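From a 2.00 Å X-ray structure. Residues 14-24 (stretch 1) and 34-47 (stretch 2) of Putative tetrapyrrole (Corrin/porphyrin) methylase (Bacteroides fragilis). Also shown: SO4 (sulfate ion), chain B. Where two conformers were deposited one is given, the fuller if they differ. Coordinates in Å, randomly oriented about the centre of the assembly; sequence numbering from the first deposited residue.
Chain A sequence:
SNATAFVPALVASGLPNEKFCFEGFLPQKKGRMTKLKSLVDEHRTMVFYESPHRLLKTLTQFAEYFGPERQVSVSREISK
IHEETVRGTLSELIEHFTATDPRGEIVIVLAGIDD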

# COMPACT_ATOMS: atom_id res chain seq x y z
N GLY A 14 1.27 0.50 6.23
CA GLY A 14 2.45 0.20 6.98
C GLY A 14 2.45 0.69 8.44
O GLY A 14 3.54 0.80 9.04
N LEU A 15 1.27 0.96 9.02
CA LEU A 15 1.14 1.40 10.42
C LEU A 15 0.51 0.26 11.25
O LEU A 15 -0.07 -0.66 10.69
CB LEU A 15 0.32 2.72 10.53
CG LEU A 15 0.93 3.99 9.93
CD1 LEU A 15 -0.08 5.16 9.94
CD2 LEU A 15 2.20 4.34 10.67
N PRO A 16 0.66 0.30 12.58
CA PRO A 16 0.04 -0.79 13.36
C PRO A 16 -1.47 -0.83 13.07
O PRO A 16 -2.13 0.23 13.04
CB PRO A 16 0.34 -0.43 14.83
CG PRO A 16 1.39 0.67 14.78
CD PRO A 16 1.24 1.36 13.43
N ASN A 17 -1.99 -2.01 12.78
CA ASN A 17 -3.33 -2.07 12.19
C ASN A 17 -4.21 -3.13 12.75
O ASN A 17 -5.29 -3.39 12.22
CB ASN A 17 -3.23 -2.28 10.67
CG ASN A 17 -2.45 -3.53 10.30
OD1 ASN A 17 -2.33 -4.49 11.09
ND2 ASN A 17 -1.87 -3.51 9.09
N GLU A 18 -3.77 -3.75 13.83
CA GLU A 18 -4.57 -4.75 14.44
C GLU A 18 -5.42 -4.09 15.52
O GLU A 18 -6.58 -4.48 15.71
CB GLU A 18 -3.70 -5.89 14.95
CG GLU A 18 -2.89 -6.57 13.81
CD GLU A 18 -1.95 -7.68 14.31
OE1 GLU A 18 -2.13 -8.17 15.45
OE2 GLU A 18 -1.02 -8.04 13.54
N LYS A 19 -4.85 -3.08 16.20
CA LYS A 19 -5.61 -2.21 17.09
C LYS A 19 -5.76 -0.86 16.44
O LYS A 19 -4.75 -0.20 16.10
CB LYS A 19 -4.96 -2.07 18.45
CG LYS A 19 -4.91 -3.36 19.25
CD LYS A 19 -5.31 -3.11 20.70
CE LYS A 19 -6.85 -3.13 20.86
NZ LYS A 19 -7.41 -4.53 20.87
N PHE A 20 -7.01 -0.44 16.25
CA PHE A 20 -7.28 0.81 15.55
C PHE A 20 -8.64 1.37 15.90
O PHE A 20 -9.55 0.62 16.33
CB PHE A 20 -7.11 0.67 14.03
CG PHE A 20 -8.15 -0.18 13.35
CD1 PHE A 20 -9.34 0.37 12.90
CD2 PHE A 20 -7.94 -1.52 13.15
CE1 PHE A 20 -10.32 -0.41 12.28
CE2 PHE A 20 -8.90 -2.31 12.56
CZ PHE A 20 -10.10 -1.77 12.13
N CYS A 21 -8.76 2.68 15.70
CA CYS A 21 -9.96 3.42 15.95
C CYS A 21 -10.54 3.92 14.66
O CYS A 21 -9.99 4.82 14.03
CB CYS A 21 -9.64 4.60 16.84
SG CYS A 21 -8.99 4.07 18.42
N PHE A 22 -11.67 3.34 14.26
CA PHE A 22 -12.39 3.90 13.14
C PHE A 22 -13.04 5.17 13.66
O PHE A 22 -13.83 5.11 14.59
CB PHE A 22 -13.42 2.94 12.57
CG PHE A 22 -14.20 3.54 11.45
CD1 PHE A 22 -13.62 3.68 10.19
CD2 PHE A 22 -15.47 4.08 11.67
CE1 PHE A 22 -14.33 4.30 9.13
CE2 PHE A 22 -16.18 4.68 10.63
CZ PHE A 22 -15.59 4.79 9.36
N GLU A 23 -12.69 6.31 13.06
CA GLU A 23 -13.29 7.59 13.45
C GLU A 23 -14.30 8.12 12.42
O GLU A 23 -15.16 8.94 12.74
CB GLU A 23 -12.19 8.63 13.65
CG GLU A 23 -11.05 8.20 14.55
CD GLU A 23 -11.40 8.15 16.03
OE1 GLU A 23 -12.47 8.66 16.46
OE2 GLU A 23 -10.58 7.61 16.77
N GLY A 24 -14.22 7.66 11.18
CA GLY A 24 -15.16 8.09 10.13
C GLY A 24 -14.81 9.48 9.63
O GLY A 24 -13.66 9.79 9.40
N THR A 34 -13.30 19.97 19.21
CA THR A 34 -13.48 19.02 20.30
C THR A 34 -13.02 17.61 19.94
O THR A 34 -12.25 17.03 20.67
CB THR A 34 -14.92 18.96 20.73
OG1 THR A 34 -15.35 20.29 21.04
CG2 THR A 34 -15.07 18.04 21.96
N LYS A 35 -13.51 17.07 18.84
CA LYS A 35 -13.06 15.77 18.39
C LYS A 35 -11.54 15.74 18.25
O LYS A 35 -10.92 14.77 18.66
CB LYS A 35 -13.69 15.39 17.06
CG LYS A 35 -13.33 13.98 16.60
CD LYS A 35 -14.02 12.89 17.44
CE LYS A 35 -13.30 11.55 17.35
NZ LYS A 35 -14.14 10.39 17.73
N LEU A 36 -10.94 16.76 17.65
CA LEU A 36 -9.48 16.74 17.39
C LEU A 36 -8.73 16.73 18.71
O LEU A 36 -7.82 15.91 18.95
CB LEU A 36 -9.06 17.96 16.58
CG LEU A 36 -9.32 17.98 15.06
CD1 LEU A 36 -8.86 19.31 14.45
CD2 LEU A 36 -8.62 16.83 14.39
N LYS A 37 -9.14 17.68 19.55
CA LYS A 37 -8.62 17.84 20.89
C LYS A 37 -8.71 16.49 21.61
O LYS A 37 -7.79 16.10 22.33
CB LYS A 37 -9.45 18.88 21.64
CG LYS A 37 -8.70 19.83 22.59
CD LYS A 37 -9.74 20.59 23.47
CE LYS A 37 -9.15 21.24 24.74
NZ LYS A 37 -10.15 21.27 25.88
N SER A 38 -9.82 15.78 21.39
CA SER A 38 -10.08 14.52 22.09
C SER A 38 -9.10 13.41 21.67
O SER A 38 -8.81 12.50 22.46
CB SER A 38 -11.54 14.06 21.90
OG SER A 38 -11.69 13.06 20.91
N LEU A 39 -8.54 13.49 20.46
CA LEU A 39 -7.70 12.39 19.94
C LEU A 39 -6.20 12.53 20.24
O LEU A 39 -5.38 11.65 19.90
CB LEU A 39 -7.91 12.24 18.45
CG LEU A 39 -9.29 11.76 18.08
CD1 LEU A 39 -9.44 11.92 16.57
CD2 LEU A 39 -9.55 10.29 18.56
N VAL A 40 -5.86 13.63 20.92
CA VAL A 40 -4.46 14.01 21.13
C VAL A 40 -3.60 12.97 21.88
O VAL A 40 -2.42 12.82 21.55
CB VAL A 40 -4.38 15.42 21.76
CG1 VAL A 40 -3.11 15.60 22.54
CG2 VAL A 40 -4.52 16.47 20.63
N ASP A 41 -4.20 12.21 22.81
CA ASP A 41 -3.50 11.20 23.61
C ASP A 41 -3.79 9.76 23.14
O ASP A 41 -3.48 8.79 23.84
CB ASP A 41 -3.83 11.40 25.10
CG ASP A 41 -5.08 12.28 25.32
OD1 ASP A 41 -5.15 12.99 26.36
OD2 ASP A 41 -5.98 12.26 24.44
N GLU A 42 -4.37 9.61 21.95
CA GLU A 42 -4.73 8.30 21.43
C GLU A 42 -3.48 7.58 20.98
O GLU A 42 -2.76 8.09 20.11
CB GLU A 42 -5.71 8.48 20.26
CG GLU A 42 -6.26 7.18 19.65
CD GLU A 42 -6.77 6.18 20.71
OE1 GLU A 42 -7.77 6.46 21.41
OE2 GLU A 42 -6.15 5.11 20.83
N HIS A 43 -3.20 6.42 21.56
CA HIS A 43 -2.02 5.64 21.18
C HIS A 43 -2.28 4.68 20.01
O HIS A 43 -1.34 4.18 19.41
CB HIS A 43 -1.45 4.88 22.37
CG HIS A 43 -0.90 5.75 23.47
ND1 HIS A 43 -1.67 6.69 24.15
CD2 HIS A 43 0.34 5.81 24.03
CE1 HIS A 43 -0.93 7.29 25.07
NE2 HIS A 43 0.29 6.77 25.02
N ARG A 44 -3.54 4.40 19.68
CA ARG A 44 -3.88 3.48 18.58
C ARG A 44 -3.90 4.25 17.25
O ARG A 44 -4.18 5.43 17.24
CB ARG A 44 -5.24 2.80 18.79
CG ARG A 44 -5.40 1.93 20.07
CD ARG A 44 -6.91 1.80 20.42
NE ARG A 44 -7.24 0.98 21.60
CZ ARG A 44 -8.13 0.00 21.58
NH1 ARG A 44 -8.78 -0.27 20.46
NH2 ARG A 44 -8.37 -0.70 22.68
N THR A 45 -3.62 3.55 16.15
CA THR A 45 -3.86 4.04 14.79
C THR A 45 -5.31 4.49 14.68
O THR A 45 -6.19 3.86 15.22
CB THR A 45 -3.59 2.94 13.76
OG1 THR A 45 -2.23 2.52 13.91
CG2 THR A 45 -3.85 3.41 12.33
N MSE A 46 -5.54 5.61 14.00
CA MSE A 46 -6.86 6.17 13.81
C MSE A 46 -7.16 6.11 12.34
O MSE A 46 -6.26 6.33 11.52
CB MSE A 46 -6.87 7.61 14.28
CG MSE A 46 -6.80 7.64 15.80
SE MSE A 46 -6.19 9.28 16.46
CE MSE A 46 -4.29 9.03 16.00
N VAL A 47 -8.41 5.82 12.00
CA VAL A 47 -8.80 5.77 10.61
C VAL A 47 -9.96 6.73 10.40
O VAL A 47 -10.96 6.71 11.16
CB VAL A 47 -9.24 4.35 10.16
CG1 VAL A 47 -9.67 4.39 8.66
CG2 VAL A 47 -8.10 3.34 10.47
S SO4 B . -15.96 22.91 18.37
O1 SO4 B . -15.24 22.83 17.02
O2 SO4 B . -17.47 22.86 18.17
O3 SO4 B . -15.29 24.01 19.16
O4 SO4 B . -15.63 21.69 19.24

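The two stretches meet chiefly through a pair of parallel strands, whose axes approach to 4.6 Å with an angle of 24° between their directions. Cys21 lies beside Met46 and Phe22 beside Val47. Three backbone hydrogen bonds set this register: Cys21 N donates to Thr45 O (2.9 Å), Val47 N to Cys21 O (2.8 Å), and Glu23 N to Val47 O (2.6 Å). Cys21 thus uses both its amide and its carbonyl, reaching the residues before and after Met46, the alternation expected of a parallel ladder. Val47 O also accepts a weak bond from Gly24 N (3.4 Å). CA-H...O contacts supplement these bonds, with Met46 CA 3.4 Å from Cys21 O and Phe20 CA 3.3 Å from Thr45 O.

Side chains contribute two further polar links. Thr45 OG1 donates a very short hydrogen bond to Pro16 O (2.5 Å), tying the loop at Pro16 to Thr45. Within the strand of the first stretch, Glu23 OE1 forms a salt bridge with Lys35 NZ (2.7 Å), so the strand is also held to the helix of the second stretch. The same carboxylate packs against Leu39, with OE2 of Glu23 3.4 Å from Leu39 CD2.

Apolar packing follows the two faces of the sheet. On one, Val47 meets both phenylalanines: its CG2 lies 4.0 Å from Phe20 CD1, its CG1 4.3 Å from Phe22 CD1. On the other, Cys21 CB approaches CG of the selenomethionine Met46 at 4.3 Å, although the end of that side chain leads away; Cys21 SG rests 3.7 Å from Arg44 CD.

Like charges also come close. Lys19 CE lies over one face of the Arg44 guanidinium, 3.4 Å from Arg44 NH2, while Lys19 NZ stands 4.3 Å from the same NH2.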